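Local coordinates for flagellar hook-associated protein 3 (Bacillus cereus, PDB 5ZIY) that probably forms, as the hook-associated protein FlgL, part of the junction between the hook and the filament of the bacterial flagellum, at residues A[144-149]-A[163-168]. Residues are numbered along the deposited sequence; the frame is centred on the assembly and turned at random.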
loop_
_atom_site.group_PDB
_atom_site.type_symbol
_atom_site.label_atom_id
_atom_site.label_comp_id
_atom_site.label_asym_id
_atom_site.label_seq_id
_atom_site.Cartn_x
_atom_site.Cartn_y
_atom_site.Cartn_z
ATOM N N ILE A 144 1.072 -8.735 9.938
ATOM C CA ILE A 144 2.364 -9.358 10.206
ATOM C C ILE A 144 2.319 -10.202 11.477
ATOM O O ILE A 144 2.840 -11.302 11.505
ATOM C CB ILE A 144 3.495 -8.290 10.281
ATOM C CG1 ILE A 144 3.581 -7.546 8.963
ATOM C CG2 ILE A 144 4.848 -8.918 10.689
ATOM C CD1 ILE A 144 4.370 -6.206 9.000
ATOM N N LYS A 145 1.693 -9.688 12.531
ATOM C CA LYS A 145 1.637 -10.426 13.807
ATOM C C LYS A 145 0.908 -11.735 13.634
ATOM O O LYS A 145 1.355 -12.747 14.156
ATOM C CB LYS A 145 0.966 -9.602 14.906
ATOM C CG LYS A 145 1.830 -8.432 15.340
ATOM C CD LYS A 145 1.117 -7.436 16.245
ATOM C CE LYS A 145 2.117 -6.403 16.816
ATOM N NZ LYS A 145 1.477 -5.158 17.364
ATOM N N THR A 146 -0.209 -11.701 12.891
ATOM C CA THR A 146 -0.967 -12.910 12.600
ATOM C C THR A 146 -0.099 -13.905 11.798
ATOM O O THR A 146 -0.044 -15.067 12.146
ATOM C CB THR A 146 -2.275 -12.603 11.857
ATOM O OG1 THR A 146 -3.079 -11.725 12.666
ATOM C CG2 THR A 146 -3.077 -13.901 11.560
ATOM N N LEU A 147 0.607 -13.438 10.756
ATOM C CA LEU A 147 1.427 -14.365 9.947
ATOM C C LEU A 147 2.494 -15.017 10.871
ATOM O O LEU A 147 2.768 -16.212 10.786
ATOM C CB LEU A 147 2.107 -13.659 8.753
ATOM C CG LEU A 147 1.200 -13.264 7.574
ATOM C CD1 LEU A 147 2.032 -12.441 6.510
ATOM C CD2 LEU A 147 0.509 -14.468 6.959
ATOM N N LYS A 148 3.072 -14.228 11.761
ATOM C CA LYS A 148 4.090 -14.764 12.660
ATOM C C LYS A 148 3.567 -15.844 13.613
ATOM O O LYS A 148 4.214 -16.858 13.804
ATOM C CB LYS A 148 4.784 -13.645 13.411
ATOM C CG LYS A 148 5.961 -14.142 14.215
ATOM C CD LYS A 148 6.466 -13.105 15.138
ATOM C CE LYS A 148 7.629 -13.628 15.985
ATOM N NZ LYS A 148 7.110 -13.943 17.330
ATOM N N GLN A 149 2.392 -15.642 14.190
ATOM C CA GLN A 149 1.790 -16.662 15.036
ATOM C C GLN A 149 1.354 -17.893 14.196
ATOM O O GLN A 149 1.286 -19.010 14.717
ATOM C CB GLN A 149 0.588 -16.110 15.818
ATOM C CG GLN A 149 0.866 -14.910 16.712
ATOM C CD GLN A 149 -0.442 -14.284 17.235
ATOM O OE1 GLN A 149 -1.237 -14.960 17.912
ATOM N NE2 GLN A 149 -0.684 -13.002 16.895
ATOM N N LYS A 163 -7.288 -22.395 13.860
ATOM C CA LYS A 163 -8.610 -21.934 13.444
ATOM C C LYS A 163 -8.806 -20.460 13.773
ATOM O O LYS A 163 -9.270 -19.706 12.923
ATOM C CB LYS A 163 -9.754 -22.808 14.011
ATOM N N PRO A 164 -8.414 -20.029 14.991
ATOM C CA PRO A 164 -8.482 -18.604 15.330
ATOM C C PRO A 164 -7.681 -17.722 14.380
ATOM O O PRO A 164 -8.124 -16.646 14.014
ATOM C CB PRO A 164 -7.852 -18.548 16.721
ATOM C CG PRO A 164 -8.103 -19.878 17.307
ATOM C CD PRO A 164 -8.091 -20.852 16.172
ATOM N N LEU A 165 -6.487 -18.174 14.027
ATOM C CA LEU A 165 -5.603 -17.409 13.203
ATOM C C LEU A 165 -6.116 -17.324 11.763
ATOM O O LEU A 165 -5.863 -16.321 11.089
ATOM C CB LEU A 165 -4.201 -17.994 13.261
ATOM C CG LEU A 165 -3.520 -17.871 14.636
ATOM C CD1 LEU A 165 -2.244 -18.700 14.662
ATOM C CD2 LEU A 165 -3.229 -16.409 14.955
ATOM N N LEU A 166 -6.817 -18.374 11.310
ATOM C CA LEU A 166 -7.460 -18.382 9.991
ATOM C C LEU A 166 -8.434 -17.216 9.901
ATOM O O LEU A 166 -8.440 -16.490 8.926
ATOM C CB LEU A 166 -8.209 -19.703 9.741
ATOM C CG LEU A 166 -8.937 -19.916 8.413
ATOM C CD1 LEU A 166 -7.928 -20.094 7.313
ATOM C CD2 LEU A 166 -9.916 -21.111 8.431
ATOM N N GLU A 167 -9.260 -17.050 10.932
ATOM C CA GLU A 167 -10.226 -15.935 10.975
ATOM C C GLU A 167 -9.521 -14.592 11.095
ATOM O O GLU A 167 -9.930 -13.631 10.457
ATOM C CB GLU A 167 -11.253 -16.096 12.114
ATOM C CG GLU A 167 -12.642 -16.558 11.650
ATOM C CD GLU A 167 -13.433 -15.502 10.843
ATOM O OE1 GLU A 167 -13.188 -14.285 10.989
ATOM O OE2 GLU A 167 -14.340 -15.901 10.078
ATOM N N GLU A 168 -8.487 -14.524 11.932
ATOM C CA GLU A 168 -7.690 -13.288 12.050
ATOM C C GLU A 168 -7.140 -12.863 10.686
ATOM O O GLU A 168 -7.230 -11.688 10.308
ATOM C CB GLU A 168 -6.506 -13.441 12.995
ATOM C CG GLU A 168 -6.815 -13.185 14.460
ATOM C CD GLU A 168 -5.551 -13.093 15.293
ATOM O OE1 GLU A 168 -4.429 -13.163 14.728
ATOM O OE2 GLU A 168 -5.681 -12.960 16.525
#
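Thr-146 and Leu-165 are the nearest pair along the backbones (CA to CA 6.5 Å), where two helix segments run nearly antiparallel at 154°, with their axes 9.8 Å apart at closest approach. Two side chains from each helix carry the contact. OG1 of Thr-146 is 2.9 Å from OE1 of Glu-168, a possible hydrogen bond. The backbone O of Pro-142, one helical turn back from Thr-146, is a second acceptor within reach of the same hydroxyl. The Thr-146 methyl, CG2, is anti to the backbone N and lies 3.7 Å from the backbone O of Leu-165. CB of Glu-168 also packs on this methyl. Chi2 of -169° puts CD of Glu-168 anti to CA, and OE1 is the carboxylate oxygen that meets the threonine. ND2 of Asn-172, one turn beyond Glu-168, makes a weak hydrogen bond to OG1 of Thr-146.

Gln-149 and Leu-165 meet at about a right angle. The two leucine methyls divide the work. CD1 touches the backbone O of Gln-149 at 3.5 Å, while CD2 packs 3.9 Å from Gln-149 CB and also lies near OE1. The Gln-149 chain is extended beyond CG, and its NE2 makes a weak hydrogen bond to Lys-145 O at 3.4 Å.

The contact joins helix 137-155 to the N-terminal part of the long helix 162-204, with one segment on either side of the connection between them. Leu-147 packs on helices 8-60 and 67-87, and Leu-166 also reaches helix 8-60, consistent with the antiparallel pair forming part of a helical bundle with those two helices.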